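Local coordinates for protein fucose-specific lectin (Aleuria aurantia, PDB 6GKE) that binds L-fucose as a six-bladed beta-propeller lectin, with strongest preference for the alpha-1,6-linked core fucose of glycoproteins, at residues A[274-278]-A[289-293]. The protein carries 1 engineered substitution. Where two conformers were deposited one is given. Residues are numbered along the deposited sequence.
Sequences IDISV and QWQWI. With FUC (alpha-L-fucopyranose), chain G.
Residues 275-278 and 289-293 run antiparallel, their axes 4.6 Å apart at 164°, extended, with S277 opposite Q291 as the non-hydrogen-bonded pair. In the hydrogen-bonded pair V278-W290, V278 N donates to W290 O (2.9 Å) and W290 N to V278 O (2.8 Å); W292 N reaches I276 O at 3.2 Å. Where the strands splay, beside I274 with its cis peptide bond, a water bridges I274 O (2.7 Å) and W292 O (2.8 Å). These are the two middle strands of the sixth propeller blade, and their I276/W292 face lines a fucose pocket between adjacent blades. W292 (chi1 t, chi2 -92°) packs one indole face against the sugar, CE2 3.7 Å from FUC C5, a CH-pi arrangement, and meets W298 edge-to-face. I274 (tp) and I276 (mt) hold the fucose methyl, C6 lying 3.7 Å from I274 CG2 and 3.8 Å from I276 CD1, while R226, E238 and W298 hydrogen-bond the sugar. Farther along the same face V278 sets CB 4.3 Å from CB of W290, whose m rotamer swings the indole away towards F280. On the reverse face S277 OG hydrogen-bonds Q23 OE1, and Q289 (chi1 p) curls back so that NE2 donates to W290 O at 3.0 Å.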
loop_
_atom_site.group_PDB
_atom_site.type_symbol
_atom_site.label_atom_id
_atom_site.label_comp_id
_atom_site.label_asym_id
_atom_site.label_seq_id
_atom_site.Cartn_x
_atom_site.Cartn_y
_atom_site.Cartn_z
ATOM N N ILE A 274 20.489 25.301 -10.681
ATOM C CA ILE A 274 20.012 24.413 -9.630
ATOM C C ILE A 274 19.312 23.223 -10.290
ATOM O O ILE A 274 18.604 23.378 -11.283
ATOM C CB ILE A 274 19.063 25.145 -8.653
ATOM C CG1 ILE A 274 18.762 24.321 -7.398
ATOM C CG2 ILE A 274 17.777 25.583 -9.344
ATOM C CD1 ILE A 274 19.963 24.026 -6.525
ATOM N N ASP A 275 19.525 22.041 -9.712
ATOM C CA ASP A 275 18.812 20.817 -10.053
ATOM C C ASP A 275 17.984 20.414 -8.834
ATOM O O ASP A 275 18.504 20.424 -7.720
ATOM C CB ASP A 275 19.789 19.710 -10.435
ATOM C CG ASP A 275 20.701 20.096 -11.582
ATOM O OD1 ASP A 275 20.173 20.440 -12.656
ATOM O OD2 ASP A 275 21.929 20.066 -11.388
ATOM N N ILE A 276 16.696 20.101 -9.052
ATOM C CA ILE A 276 15.772 19.749 -7.970
ATOM C C ILE A 276 14.973 18.512 -8.372
ATOM O O ILE A 276 14.412 18.464 -9.463
ATOM C CB ILE A 276 14.804 20.898 -7.624
ATOM C CG1 ILE A 276 15.531 22.218 -7.361
ATOM C CG2 ILE A 276 13.925 20.496 -6.447
ATOM C CD1 ILE A 276 14.619 23.423 -7.315
ATOM N N SER A 277 14.896 17.548 -7.451
ATOM C CA SER A 277 13.975 16.419 -7.549
ATOM C C SER A 277 13.035 16.431 -6.345
ATOM O O SER A 277 13.501 16.613 -5.226
ATOM C CB SER A 277 14.707 15.104 -7.586
ATOM O OG SER A 277 15.550 15.019 -8.725
ATOM N N VAL A 278 11.742 16.193 -6.585
ATOM C CA VAL A 278 10.788 15.991 -5.492
ATOM C C VAL A 278 10.090 14.654 -5.743
ATOM O O VAL A 278 9.312 14.514 -6.690
ATOM C CB VAL A 278 9.771 17.137 -5.339
ATOM C CG1 VAL A 278 8.888 16.901 -4.121
ATOM C CG2 VAL A 278 10.453 18.491 -5.244
ATOM N N GLN A 289 9.019 11.101 -9.499
ATOM C CA GLN A 289 9.518 12.387 -9.070
ATOM C C GLN A 289 9.114 13.500 -10.029
ATOM O O GLN A 289 8.985 13.284 -11.240
ATOM C CB GLN A 289 11.038 12.402 -9.007
ATOM C CG GLN A 289 11.683 12.292 -10.377
ATOM C CD GLN A 289 13.114 12.748 -10.323
ATOM O OE1 GLN A 289 14.031 11.939 -10.386
ATOM N NE2 GLN A 289 13.309 14.051 -10.184
ATOM N N TRP A 290 8.932 14.681 -9.440
ATOM C CA TRP A 290 8.945 15.930 -10.133
ATOM C C TRP A 290 10.400 16.360 -10.326
ATOM O O TRP A 290 11.241 16.136 -9.454
ATOM C CB TRP A 290 8.188 16.988 -9.333
ATOM C CG TRP A 290 6.720 16.729 -9.284
ATOM C CD1 TRP A 290 6.023 16.091 -8.301
ATOM C CD2 TRP A 290 5.771 17.059 -10.307
ATOM N NE1 TRP A 290 4.698 16.030 -8.629
ATOM C CE2 TRP A 290 4.512 16.617 -9.853
ATOM C CE3 TRP A 290 5.856 17.716 -11.539
ATOM C CZ2 TRP A 290 3.352 16.792 -10.605
ATOM C CZ3 TRP A 290 4.709 17.890 -12.279
ATOM C CH2 TRP A 290 3.476 17.435 -11.813
ATOM N N GLN A 291 10.671 17.006 -11.458
ATOM C CA GLN A 291 11.993 17.533 -11.759
ATOM C C GLN A 291 11.843 18.966 -12.260
ATOM O O GLN A 291 10.921 19.263 -13.017
ATOM C CB GLN A 291 12.693 16.674 -12.813
ATOM C CG GLN A 291 11.956 16.638 -14.144
ATOM C CD GLN A 291 12.399 15.536 -15.072
ATOM O OE1 GLN A 291 13.332 14.787 -14.797
ATOM N NE2 GLN A 291 11.714 15.432 -16.198
ATOM N N TRP A 292 12.767 19.827 -11.821
ATOM C CA TRP A 292 12.891 21.187 -12.293
ATOM C C TRP A 292 14.072 21.288 -13.258
ATOM O O TRP A 292 15.182 20.948 -12.877
ATOM C CB TRP A 292 13.130 22.159 -11.139
ATOM C CG TRP A 292 13.573 23.479 -11.679
ATOM C CD1 TRP A 292 14.849 23.915 -11.896
ATOM C CD2 TRP A 292 12.706 24.495 -12.198
ATOM N NE1 TRP A 292 14.831 25.157 -12.472
ATOM C CE2 TRP A 292 13.528 25.540 -12.666
ATOM C CE3 TRP A 292 11.318 24.630 -12.278
ATOM C CZ2 TRP A 292 12.997 26.707 -13.212
ATOM C CZ3 TRP A 292 10.795 25.785 -12.814
ATOM C CH2 TRP A 292 11.626 26.806 -13.274
ATOM N N ILE A 293 13.836 21.794 -14.466
ATOM C CA ILE A 293 14.901 21.977 -15.431
ATOM C C ILE A 293 14.862 23.431 -15.912
ATOM O O ILE A 293 13.811 23.930 -16.332
ATOM C CB ILE A 293 14.788 20.942 -16.570
ATOM C CG1 ILE A 293 15.101 19.529 -16.065
ATOM C CG2 ILE A 293 15.678 21.314 -17.747
ATOM C CD1 ILE A 293 14.270 18.443 -16.706
HETATM C C1 FUC G . 11.763 29.477 -9.315
HETATM C C2 FUC G . 10.480 28.782 -8.882
HETATM C C3 FUC G . 10.449 27.348 -9.413
HETATM C C4 FUC G . 11.727 26.603 -9.007
HETATM C C5 FUC G . 12.927 27.397 -9.495
HETATM C C6 FUC G . 14.271 26.777 -9.141
HETATM O O1 FUC G . 11.739 29.661 -10.733
HETATM O O2 FUC G . 9.358 29.521 -9.379
HETATM O O3 FUC G . 9.265 26.697 -8.958
HETATM O O4 FUC G . 11.848 26.471 -7.583
HETATM O O5 FUC G . 12.904 28.708 -8.931
HETATM O O HOH W 1 17.627 22.191 -13.545
#